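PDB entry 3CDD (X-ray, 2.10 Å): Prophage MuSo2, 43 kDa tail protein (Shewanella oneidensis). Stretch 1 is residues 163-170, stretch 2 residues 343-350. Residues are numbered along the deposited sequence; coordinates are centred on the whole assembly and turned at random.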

# COMPACT_ATOMS: atom_id res chain seq x y z
N ALA A 163 -18.02 -14.51 19.37
CA ALA A 163 -19.22 -14.05 18.66
C ALA A 163 -19.50 -14.91 17.43
O ALA A 163 -20.65 -15.23 17.12
CB ALA A 163 -19.06 -12.58 18.26
N LYS A 164 -18.43 -15.28 16.74
CA LYS A 164 -18.52 -15.98 15.47
C LYS A 164 -19.01 -17.42 15.69
O LYS A 164 -19.64 -18.01 14.82
CB LYS A 164 -17.13 -15.98 14.82
CG LYS A 164 -17.13 -15.76 13.33
CD LYS A 164 -15.72 -15.98 12.75
CE LYS A 164 -15.74 -17.08 11.67
NZ LYS A 164 -14.47 -17.17 10.88
N GLN A 165 -18.72 -17.98 16.86
CA GLN A 165 -19.17 -19.32 17.23
C GLN A 165 -20.59 -19.32 17.80
O GLN A 165 -21.11 -20.37 18.16
CB GLN A 165 -18.20 -19.95 18.25
CG GLN A 165 -16.77 -20.13 17.76
CD GLN A 165 -15.79 -20.46 18.87
OE1 GLN A 165 -14.91 -19.67 19.20
NE2 GLN A 165 -15.94 -21.63 19.47
N ARG A 166 -21.20 -18.14 17.90
CA ARG A 166 -22.57 -18.00 18.41
C ARG A 166 -23.50 -17.30 17.42
O ARG A 166 -24.67 -17.03 17.73
CB ARG A 166 -22.60 -17.27 19.76
CG ARG A 166 -22.10 -18.11 20.97
CD ARG A 166 -22.84 -19.44 21.12
NE ARG A 166 -22.27 -20.29 22.19
CZ ARG A 166 -21.40 -21.28 22.00
NH1 ARG A 166 -20.97 -21.59 20.79
NH2 ARG A 166 -20.96 -21.98 23.05
N GLY A 167 -22.98 -17.00 16.23
CA GLY A 167 -23.73 -16.31 15.16
C GLY A 167 -24.26 -14.94 15.55
O GLY A 167 -25.36 -14.56 15.14
N VAL A 168 -23.48 -14.21 16.34
CA VAL A 168 -23.87 -12.85 16.73
C VAL A 168 -22.81 -11.83 16.27
O VAL A 168 -21.72 -12.20 15.83
CB VAL A 168 -24.22 -12.72 18.26
CG1 VAL A 168 -25.26 -13.77 18.67
CG2 VAL A 168 -23.00 -12.79 19.16
N LEU A 169 -23.18 -10.56 16.33
CA LEU A 169 -22.31 -9.46 15.92
C LEU A 169 -21.92 -8.58 17.10
O LEU A 169 -22.73 -8.37 18.01
CB LEU A 169 -23.04 -8.57 14.91
CG LEU A 169 -23.72 -9.17 13.68
CD1 LEU A 169 -24.41 -8.04 12.92
CD2 LEU A 169 -22.69 -9.87 12.82
N LEU A 170 -20.70 -8.03 17.05
CA LEU A 170 -20.24 -7.00 17.99
C LEU A 170 -20.25 -5.62 17.34
O LEU A 170 -19.79 -5.47 16.21
CB LEU A 170 -18.84 -7.31 18.49
CG LEU A 170 -18.51 -8.74 18.93
CD1 LEU A 170 -17.06 -8.76 19.30
CD2 LEU A 170 -19.39 -9.20 20.12
N ALA A 343 -26.57 -10.61 4.66
CA ALA A 343 -25.15 -10.61 4.29
C ALA A 343 -24.31 -10.61 5.55
O ALA A 343 -23.16 -11.06 5.52
CB ALA A 343 -24.80 -9.40 3.41
N MSE A 344 -24.89 -10.11 6.63
CA MSE A 344 -24.25 -10.10 7.94
C MSE A 344 -24.97 -11.02 8.92
O MSE A 344 -25.15 -10.67 10.09
CB MSE A 344 -24.20 -8.68 8.50
CG MSE A 344 -23.51 -7.67 7.62
SE MSE A 344 -23.02 -6.15 8.67
CE MSE A 344 -21.74 -6.98 9.89
N ASP A 345 -25.41 -12.18 8.44
CA ASP A 345 -26.05 -13.16 9.30
C ASP A 345 -25.39 -14.51 9.09
O ASP A 345 -25.45 -15.09 8.00
CB ASP A 345 -27.57 -13.23 9.04
N ILE A 346 -24.73 -14.99 10.14
CA ILE A 346 -24.06 -16.30 10.12
C ILE A 346 -24.62 -17.22 11.22
O ILE A 346 -25.60 -16.88 11.88
CB ILE A 346 -22.51 -16.15 10.20
CG1 ILE A 346 -22.05 -14.84 9.57
CG2 ILE A 346 -21.83 -17.34 9.50
CD1 ILE A 346 -21.17 -14.01 10.45
N PRO A 347 -23.99 -18.40 11.39
CA PRO A 347 -24.52 -19.45 12.27
C PRO A 347 -23.63 -19.75 13.49
O PRO A 347 -24.04 -19.54 14.64
CB PRO A 347 -24.80 -20.73 11.46
N ALA A 348 -22.43 -20.25 13.22
CA ALA A 348 -21.47 -20.59 14.27
C ALA A 348 -20.21 -21.20 13.65
O ALA A 348 -20.22 -21.62 12.48
CB ALA A 348 -22.08 -21.57 15.28
N GLN A 349 -19.14 -21.24 14.43
CA GLN A 349 -17.87 -21.82 14.00
C GLN A 349 -17.75 -23.29 14.43
O GLN A 349 -18.73 -23.90 14.85
CB GLN A 349 -16.70 -20.98 14.52
N ILE A 350 -16.54 -23.84 14.30
CA ILE A 350 -16.27 -25.26 14.61
C ILE A 350 -16.32 -25.56 16.11
O ILE A 350 -15.39 -25.24 16.86
CB ILE A 350 -14.92 -25.68 14.01

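Stretch 1 leaves a helix at its start, turns through a loop and enters a strand at Leu 169; stretch 2 runs beside it without regular secondary structure. The turn is tied by Ala 163 O, which accepts hydrogen bonds from Arg 166 N and Val 168 N, both at 3.1 Å. The CA atoms come nearest where Gln 165 CA lies 4.0 Å from Ala 348 CA; next, Gly 167 CA lies 4.3 Å from Pro 347 CA. No hydrogen bond joins the stretches among the modelled atoms. Gly 167 N approaches Pro 347 O to 3.2 Å and Lys 164 O approaches Gln 349 N to 3.3 Å, but the angles are poor in both pairs. Lys 164 O instead receives a CA-H...O contact from Ala 348 CA at 3.2 Å. The two stretches bury 450 Å² between them, both sides summed, and meet mainly by packing.

Gly 167, itself buried, suits this close approach twice over. Its positive phi favours glycine, and a CB would point toward stretch 2, falling 2.5 Å from Pro 347 O and 2.9 Å from Ile 346 O, both clashes. Ala 348 has a small methyl that fits against the neighbouring backbone, its CB 3.3 Å from Gln 165 O. Beside it, the aliphatic part of Gln 165 packs against Gln 349, with Gln 165 CG 3.4 Å from Gln 349 CB; the rest of the Gln 349 side chain is not modelled. Arg 166 points its CA-to-CB bond away from stretch 2, and its NH1 donates a hydrogen bond to Gln 165 O at 2.9 Å, a bond within stretch 1 that ties the side chain back to the loop backbone.

Farther along, Leu 169 points toward stretch 2. Its branched, apolar end suits a contact made without polar pairing: Leu 169 CD1 lies 4.2 Å from CE of Met 344, a selenomethionine. The CA-to-CB bond of Met 344 points sideways, but its long, flexible chain brings its end nearer to the leucine.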